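Local atomic coordinates of Thiol:disulfide interchange protein (Proteus mirabilis, PDB entry 4OD7), a protein that probably introduces disulfide bonds into proteins of the bacterial periplasm, as a thioredoxin-like dithiol oxidase of the DsbA family. Residues A[43-46]-A[47-51]; A[103-106]-A[107-110]; A[127-130]-A[131-134]; A[173-176]-A[177-181]. The protein carries 1 engineered substitution. One frame throughout, in Å; residues are numbered along the deposited sequence.

Overall arrangement
The four contacts follow one another along the chain, and each lies within or at the start of a helix. Contact 1 (helix 44-51) and contact 4 (helix 172-187) are neighbours, with centres about 9 Å apart; Val44 and Val48 pack on Tyr179, and Asn51 ND2 lies 3.0 Å from Ser180 OG. Contacts 2 and 3 cap helices 106-115 and 130-145 on the opposite side of the chain's centre from contacts 1 and 4, their own centres about 18 Å apart. Contact 1 is about 29 Å from contact 2, centre to centre. The pairing reflects DsbA architecture: a thioredoxin fold joined to an inserted helical domain.

Contact 1 (A[43-46]-A[47-51]); sequences KVNS and TVEKN
Thr47 turns its hydroxyl back onto the carbonyl of Lys43, bringing OG1 to 2.9 Å from Lys43 O. This reach depends on the first torsion, which sets OG1 beside its own backbone N (chi1 -66°). The hydroxyl joins the helical N-H of Thr47 on the same oxygen, the two arriving from opposite faces of the carbonyl plane, and Ser46 OG adds a weak third bond. The Thr47 side chain also packs against Ser180 of helix 172-187.

Lys43, whose backbone has left-handed helical angles, separates helix 33-41 from helix 44-51 and is the N-cap of the latter. The contact thus lies just past the break in the long helical run that carries Cys35, whose redox partner position is the engineered Ser32 here, so the disulfide of this thioredoxin fold is absent. The Lys43 carbonyl, with two firm bonds and one weak one, starts the second helical piece.

Along another flank, the side chains of Asn45 and Glu49 run side by side in the same direction. The amide and carboxylate planes are almost perpendicular, 88° apart, and Asn45 ND2 makes only a weak bond to Glu49 OE2 at 3.1 Å. The same ND2 also bonds weakly to Glu26. One water donates to both Glu49 OE1 and Ser46 O. On the buried flank Val44 CG1 comes within 4.4 Å of Val48 CG2, and both valines pack on Tyr179.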
# COMPACT_ATOMS: atom_id res chain seq x y z
N LYS A 43 3.15 10.47 5.17
CA LYS A 43 3.10 9.36 6.13
C LYS A 43 1.66 9.09 6.61
O LYS A 43 1.42 8.92 7.79
CB LYS A 43 4.01 9.69 7.31
CG LYS A 43 5.46 9.95 6.92
CD LYS A 43 6.25 10.38 8.11
CE LYS A 43 7.68 10.74 7.81
NZ LYS A 43 8.49 10.68 9.08
N VAL A 44 0.69 9.09 5.71
CA VAL A 44 -0.68 8.93 6.14
C VAL A 44 -0.88 7.48 6.55
O VAL A 44 -1.48 7.21 7.59
CB VAL A 44 -1.69 9.35 5.06
CG1 VAL A 44 -3.12 9.25 5.57
CG2 VAL A 44 -1.44 10.76 4.62
N ASN A 45 -0.41 6.52 5.76
CA ASN A 45 -0.60 5.10 6.17
C ASN A 45 0.14 4.75 7.46
O ASN A 45 -0.34 3.98 8.27
CB ASN A 45 -0.16 4.11 5.10
CG ASN A 45 1.32 4.13 4.85
OD1 ASN A 45 1.91 5.18 4.68
ND2 ASN A 45 1.94 2.97 4.90
N SER A 46 1.29 5.34 7.67
CA SER A 46 2.02 5.08 8.87
C SER A 46 1.35 5.74 10.10
O SER A 46 1.35 5.15 11.16
CB SER A 46 3.49 5.44 8.67
OG SER A 46 3.62 6.70 8.13
N THR A 47 0.80 6.93 9.96
CA THR A 47 0.04 7.55 11.05
C THR A 47 -1.14 6.66 11.42
O THR A 47 -1.42 6.43 12.58
CB THR A 47 -0.49 8.94 10.65
OG1 THR A 47 0.61 9.83 10.47
CG2 THR A 47 -1.41 9.54 11.74
N VAL A 48 -1.77 6.13 10.38
CA VAL A 48 -2.93 5.26 10.51
C VAL A 48 -2.57 3.95 11.22
O VAL A 48 -3.28 3.52 12.13
CB VAL A 48 -3.52 4.96 9.12
CG1 VAL A 48 -4.47 3.78 9.15
CG2 VAL A 48 -4.22 6.20 8.56
N GLU A 49 -1.46 3.35 10.81
CA GLU A 49 -1.02 2.10 11.38
C GLU A 49 -0.69 2.30 12.86
O GLU A 49 -0.99 1.43 13.68
CB GLU A 49 0.22 1.59 10.62
CG GLU A 49 -0.08 1.04 9.23
CD GLU A 49 1.10 1.15 8.23
OE1 GLU A 49 2.24 1.42 8.67
OE2 GLU A 49 0.86 0.96 7.02
N LYS A 50 -0.17 3.46 13.21
CA LYS A 50 0.18 3.78 14.60
C LYS A 50 -1.02 4.02 15.53
O LYS A 50 -0.87 4.00 16.77
CB LYS A 50 1.08 5.01 14.64
CG LYS A 50 2.53 4.74 14.29
CD LYS A 50 3.39 6.00 14.40
CE LYS A 50 4.77 5.70 14.95
NZ LYS A 50 5.65 6.89 14.93
N ASN A 51 -2.19 4.32 14.95
CA ASN A 51 -3.31 4.81 15.73
C ASN A 51 -4.50 3.86 15.80
O ASN A 51 -5.42 4.09 16.53
CB ASN A 51 -3.76 6.15 15.15
CG ASN A 51 -2.82 7.29 15.52
OD1 ASN A 51 -2.16 7.26 16.55
ND2 ASN A 51 -2.77 8.30 14.68
O HOH W 1 3.02 2.63 11.40

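Contact 2 (A[103-106]-A[107-110]); sequences IRSV and DDIR
Asp108 reaches back over the start of its helix and takes the backbone N-H of Arg104 with a 2.8 Å bond from Arg104 N to Asp108 OD2. The oxygen uses its anti lone pair, the one turned away from OD1. Ser105 N adds a weak bond to the same OD2, so two successive loop amides converge on one carboxylate oxygen. The approach is tight, for Arg104 CB is only 3.0 Å from Asp108 OD2. In return Ser105 OG accepts a weak bond from Asp108 N at 3.3 Å; with chi1 at 75°, OG stands between its own N and carbonyl carbon, over the first turn. The extended side chain of Arg104 passes the carboxylate without a salt bridge, its NE staying 4.6 Å from Asp108 OD2.

Further out, Ser105 O receives Ile109 N, and Val106 O receives Arg110 N in a nearly straight bond, which carries the pattern into regular helix. Beneath the polar cap, Ile103 CG2 meets Ile109 CG1 at 3.8 Å, the two side chains crossing at about a right angle. Ile109 is in turn held by Met73 and Ala76 of helix 70-83 and by Tyr123, while Arg110 makes a salt bridge to Asp124. The two weak reciprocal bonds of Ser105 and Asp108 make a capping box, reinforced by the firmer bond from Arg104 N, which begins helix 106-115 in the helical domain of DsbA.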
# COMPACT_ATOMS: atom_id res chain seq x y z
N ILE A 103 16.16 1.81 -11.47
CA ILE A 103 15.61 0.46 -11.47
C ILE A 103 15.03 0.24 -12.84
O ILE A 103 13.94 0.72 -13.13
CB ILE A 103 14.58 0.23 -10.36
CG1 ILE A 103 15.27 0.36 -9.01
CG2 ILE A 103 13.95 -1.16 -10.50
CD1 ILE A 103 14.34 0.33 -7.82
N ARG A 104 15.80 -0.51 -13.64
CA ARG A 104 15.52 -0.77 -15.04
C ARG A 104 15.14 -2.20 -15.32
O ARG A 104 14.49 -2.47 -16.31
CB ARG A 104 16.84 -0.56 -15.79
CG ARG A 104 17.47 0.77 -15.66
CD ARG A 104 18.95 0.59 -15.81
NE ARG A 104 19.63 1.87 -15.80
CZ ARG A 104 20.22 2.41 -16.86
NH1 ARG A 104 20.27 1.77 -18.02
NH2 ARG A 104 20.79 3.60 -16.75
N SER A 105 15.57 -3.11 -14.46
CA SER A 105 15.41 -4.54 -14.72
C SER A 105 15.21 -5.30 -13.43
O SER A 105 15.35 -4.72 -12.37
CB SER A 105 16.61 -5.09 -15.44
OG SER A 105 17.65 -5.20 -14.52
N VAL A 106 14.88 -6.59 -13.50
CA VAL A 106 14.70 -7.35 -12.27
C VAL A 106 16.06 -7.44 -11.55
O VAL A 106 16.08 -7.51 -10.33
CB VAL A 106 14.12 -8.80 -12.46
CG1 VAL A 106 12.72 -8.75 -13.01
CG2 VAL A 106 14.99 -9.64 -13.33
N ASP A 107 17.19 -7.43 -12.27
CA ASP A 107 18.47 -7.46 -11.57
C ASP A 107 18.63 -6.21 -10.72
O ASP A 107 19.18 -6.24 -9.64
CB ASP A 107 19.66 -7.60 -12.53
CG ASP A 107 21.01 -7.72 -11.77
OD1 ASP A 107 21.13 -8.67 -10.98
OD2 ASP A 107 21.93 -6.88 -11.93
N ASP A 108 18.15 -5.08 -11.21
CA ASP A 108 18.20 -3.85 -10.45
C ASP A 108 17.35 -3.90 -9.18
O ASP A 108 17.67 -3.30 -8.16
CB ASP A 108 17.75 -2.70 -11.32
CG ASP A 108 18.70 -2.42 -12.43
OD1 ASP A 108 19.91 -2.73 -12.31
OD2 ASP A 108 18.24 -1.85 -13.41
N ILE A 109 16.21 -4.56 -9.25
CA ILE A 109 15.41 -4.77 -8.04
C ILE A 109 16.25 -5.54 -7.03
O ILE A 109 16.39 -5.13 -5.89
CB ILE A 109 14.12 -5.51 -8.34
CG1 ILE A 109 13.34 -4.75 -9.42
CG2 ILE A 109 13.30 -5.61 -7.08
CD1 ILE A 109 12.04 -5.38 -9.84
N ARG A 110 16.84 -6.64 -7.47
CA ARG A 110 17.75 -7.42 -6.64
C ARG A 110 18.89 -6.58 -6.04
O ARG A 110 19.13 -6.63 -4.82
CB ARG A 110 18.31 -8.57 -7.46
CG ARG A 110 19.24 -9.48 -6.71
CD ARG A 110 19.60 -10.65 -7.55
NE ARG A 110 20.46 -11.57 -6.83
CZ ARG A 110 21.79 -11.47 -6.79
NH1 ARG A 110 22.39 -10.44 -7.38
NH2 ARG A 110 22.51 -12.37 -6.14

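Contact 3 (A[127-130]-A[131-134]); sequences INSF and VVNS
Ser129 and Val132 meet through an N-cap: Ser129 OG accepts from Val132 N at 3.2 Å and so opens helix 130-145, in the helical domain that DsbA adds to the thioredoxin fold. The same hydroxyl bonds to Ala126 O, linking the new helix to the end of helix 120-126. Its position between its own N and carbonyl carbon (chi1 66°) puts OG over the first turn, where it is also pressed against methyls, 3.0 Å from Val131 CG1 and 3.3 Å from Val132 CG2.

The tight part lies on the inner flank. Ser129 O receives Asn133 N in a short 2.7 Å bond, nearly along the C=O axis. Val132 is buried, with CG1 at 3.3 Å from Ile127 O on one side and Ala78 and Ala82 of helix 70-83 beyond. Asn133 folds back beside the loop; its ND2 makes only a weak bond to Asn128 O, whereas OD1 takes the stronger bond, from Arg75. Because Arg75 NH1 also bonds to Ile127 O, this one arginine joins the loop and the helix to helix 70-83.

On the solvent side the packing is sparse. Phe130 and Val131 are exposed, their CB atoms directed away, although Val131 CG1 still touches Ser129 OG. Across the contact the phenyl ring meets Ser134 OG and, obliquely, Val131 N. The N and OG of Ser134 approach Phe130 O from opposite faces of its plane, OG at 2.9 Å and well above that plane. This bond holds Ser134 OG over one face of the Phe130 ring, offset toward the rim, 3.4 Å from CE2.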
# COMPACT_ATOMS: atom_id res chain seq x y z
N ILE A 127 12.80 -15.20 -3.57
CA ILE A 127 12.12 -14.53 -4.69
C ILE A 127 11.11 -15.44 -5.43
O ILE A 127 10.07 -14.96 -5.85
CB ILE A 127 13.13 -13.93 -5.70
CG1 ILE A 127 12.39 -13.17 -6.78
CG2 ILE A 127 14.03 -15.03 -6.29
CD1 ILE A 127 13.26 -12.45 -7.69
N ASN A 128 11.40 -16.74 -5.56
CA ASN A 128 10.45 -17.66 -6.17
C ASN A 128 9.98 -18.74 -5.18
O ASN A 128 9.47 -19.79 -5.56
CB ASN A 128 11.06 -18.30 -7.39
CG ASN A 128 11.31 -17.30 -8.49
OD1 ASN A 128 10.42 -16.57 -8.91
ND2 ASN A 128 12.56 -17.22 -8.94
N SER A 129 10.08 -18.41 -3.91
CA SER A 129 9.59 -19.30 -2.87
C SER A 129 8.08 -19.41 -2.90
O SER A 129 7.40 -18.54 -3.39
CB SER A 129 10.07 -18.81 -1.49
OG SER A 129 9.51 -17.57 -1.16
N PHE A 130 7.58 -20.53 -2.37
CA PHE A 130 6.16 -20.76 -2.16
C PHE A 130 5.56 -19.61 -1.40
O PHE A 130 4.48 -19.17 -1.71
CB PHE A 130 5.94 -22.07 -1.39
CG PHE A 130 4.52 -22.31 -0.99
CD1 PHE A 130 3.68 -23.06 -1.76
CD2 PHE A 130 4.01 -21.75 0.16
CE1 PHE A 130 2.39 -23.27 -1.39
CE2 PHE A 130 2.73 -21.96 0.52
CZ PHE A 130 1.92 -22.72 -0.25
N VAL A 131 6.23 -19.16 -0.36
CA VAL A 131 5.68 -18.07 0.44
C VAL A 131 5.52 -16.76 -0.40
O VAL A 131 4.56 -16.04 -0.26
CB VAL A 131 6.49 -17.83 1.68
CG1 VAL A 131 7.91 -17.77 1.38
CG2 VAL A 131 6.08 -16.57 2.37
N VAL A 132 6.51 -16.45 -1.21
CA VAL A 132 6.50 -15.24 -2.00
C VAL A 132 5.48 -15.46 -3.10
O VAL A 132 4.71 -14.58 -3.40
CB VAL A 132 7.90 -14.92 -2.50
CG1 VAL A 132 7.89 -13.93 -3.63
CG2 VAL A 132 8.71 -14.37 -1.34
N ASN A 133 5.45 -16.66 -3.68
CA ASN A 133 4.41 -16.97 -4.65
C ASN A 133 2.98 -16.79 -4.09
O ASN A 133 2.15 -16.15 -4.71
CB ASN A 133 4.57 -18.40 -5.15
CG ASN A 133 5.85 -18.60 -5.95
OD1 ASN A 133 6.43 -17.66 -6.51
ND2 ASN A 133 6.32 -19.83 -5.99
N SER A 134 2.74 -17.24 -2.87
CA SER A 134 1.46 -17.07 -2.20
C SER A 134 1.14 -15.62 -1.96
O SER A 134 0.01 -15.21 -2.17
CB SER A 134 1.47 -17.78 -0.85
OG SER A 134 1.66 -19.17 -1.04

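Contact 4 (A[173-176]-A[177-181]); sequences EEYA and KAYSD
Tyr175 and Tyr179, one turn apart, project from the helix side by side, in the same direction. From CB, which starts away from 177-181, the side chain of Tyr175 runs out with CG anti to the backbone N (chi1 179°), and its far half then comes alongside Tyr179. CE2 meets Tyr179 CD2 at 3.8 Å, and CZ lies at almost the same distance from that carbon. At the tip, OH comes to 3.6 Å from Tyr179 CD2, reaching the edge of that ring in its plane. The rings are oblique, with planes 55° apart.

Both hydroxyls end on one residue: Tyr175 OH bonds to Asn164 O and Tyr179 OH to Asn164 OD1, which would fix the rotation of the pair. At the root, Tyr179 CB sits 3.3 Å from Tyr175 O, while Ser180 N bonds to Ala176 O on the buried flank. Lys177 leans back instead, its CE 3.5 Å from Glu173 O. Tyr179 meets Phe38 edge-to-face and packs on helix 44-51 of the thioredoxin fold. Beside it, Tyr175 stacks on an aromatic side chain of the bound peptide and so contributes to the peptide-binding site of this DsbA.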
# COMPACT_ATOMS: atom_id res chain seq x y z
N GLU A 173 -0.47 17.49 7.59
CA GLU A 173 -0.11 16.87 8.87
C GLU A 173 -1.38 16.56 9.61
O GLU A 173 -1.54 15.49 10.14
CB GLU A 173 0.79 17.82 9.65
CG GLU A 173 2.08 18.28 8.87
CD GLU A 173 1.82 19.20 7.65
OE1 GLU A 173 0.66 19.42 7.30
OE2 GLU A 173 2.78 19.69 7.03
N GLU A 174 -2.28 17.53 9.64
CA GLU A 174 -3.64 17.33 10.10
C GLU A 174 -4.40 16.34 9.25
O GLU A 174 -5.26 15.62 9.76
CB GLU A 174 -4.42 18.62 10.16
CG GLU A 174 -4.18 19.36 11.43
CD GLU A 174 -5.21 20.42 11.64
OE1 GLU A 174 -6.27 20.36 10.98
OE2 GLU A 174 -4.97 21.31 12.47
N TYR A 175 -4.09 16.31 7.95
CA TYR A 175 -4.79 15.43 7.02
C TYR A 175 -4.54 14.02 7.43
O TYR A 175 -5.45 13.24 7.41
CB TYR A 175 -4.34 15.59 5.56
CG TYR A 175 -5.06 14.66 4.60
CD1 TYR A 175 -6.35 14.93 4.16
CD2 TYR A 175 -4.45 13.49 4.17
CE1 TYR A 175 -7.00 14.07 3.27
CE2 TYR A 175 -5.10 12.63 3.30
CZ TYR A 175 -6.38 12.92 2.87
OH TYR A 175 -7.00 12.04 2.01
N ALA A 176 -3.31 13.68 7.73
CA ALA A 176 -2.98 12.32 8.13
C ALA A 176 -3.61 11.95 9.48
O ALA A 176 -4.06 10.83 9.68
CB ALA A 176 -1.52 12.17 8.19
N LYS A 177 -3.64 12.91 10.39
CA LYS A 177 -4.30 12.72 11.66
C LYS A 177 -5.78 12.61 11.41
O LYS A 177 -6.49 11.83 12.04
CB LYS A 177 -3.96 13.85 12.59
CG LYS A 177 -2.57 13.70 13.15
CD LYS A 177 -2.23 14.80 14.14
CE LYS A 177 -2.31 16.16 13.45
NZ LYS A 177 -1.84 17.29 14.28
N ALA A 178 -6.25 13.45 10.51
CA ALA A 178 -7.64 13.46 10.15
C ALA A 178 -7.99 12.17 9.46
O ALA A 178 -9.09 11.70 9.60
CB ALA A 178 -7.95 14.63 9.24
N TYR A 179 -7.08 11.65 8.65
CA TYR A 179 -7.28 10.39 7.94
C TYR A 179 -7.38 9.27 8.94
O TYR A 179 -8.29 8.44 8.89
CB TYR A 179 -6.15 10.09 6.96
CG TYR A 179 -6.52 9.08 5.88
CD1 TYR A 179 -6.48 7.70 6.12
CD2 TYR A 179 -6.89 9.50 4.61
CE1 TYR A 179 -6.84 6.79 5.14
CE2 TYR A 179 -7.24 8.60 3.63
CZ TYR A 179 -7.20 7.24 3.89
OH TYR A 179 -7.56 6.36 2.89
N SER A 180 -6.42 9.27 9.87
CA SER A 180 -6.34 8.28 10.95
C SER A 180 -7.57 8.34 11.83
O SER A 180 -8.00 7.33 12.37
CB SER A 180 -5.10 8.52 11.80
OG SER A 180 -5.21 7.79 12.99
N ASP A 181 -8.11 9.54 12.01
CA ASP A 181 -9.34 9.76 12.77
C ASP A 181 -10.53 9.03 12.11
O ASP A 181 -11.26 8.33 12.77
CB ASP A 181 -9.59 11.25 12.86
CG ASP A 181 -10.36 11.67 14.07
OD1 ASP A 181 -10.44 10.91 15.07
OD2 ASP A 181 -10.88 12.81 14.03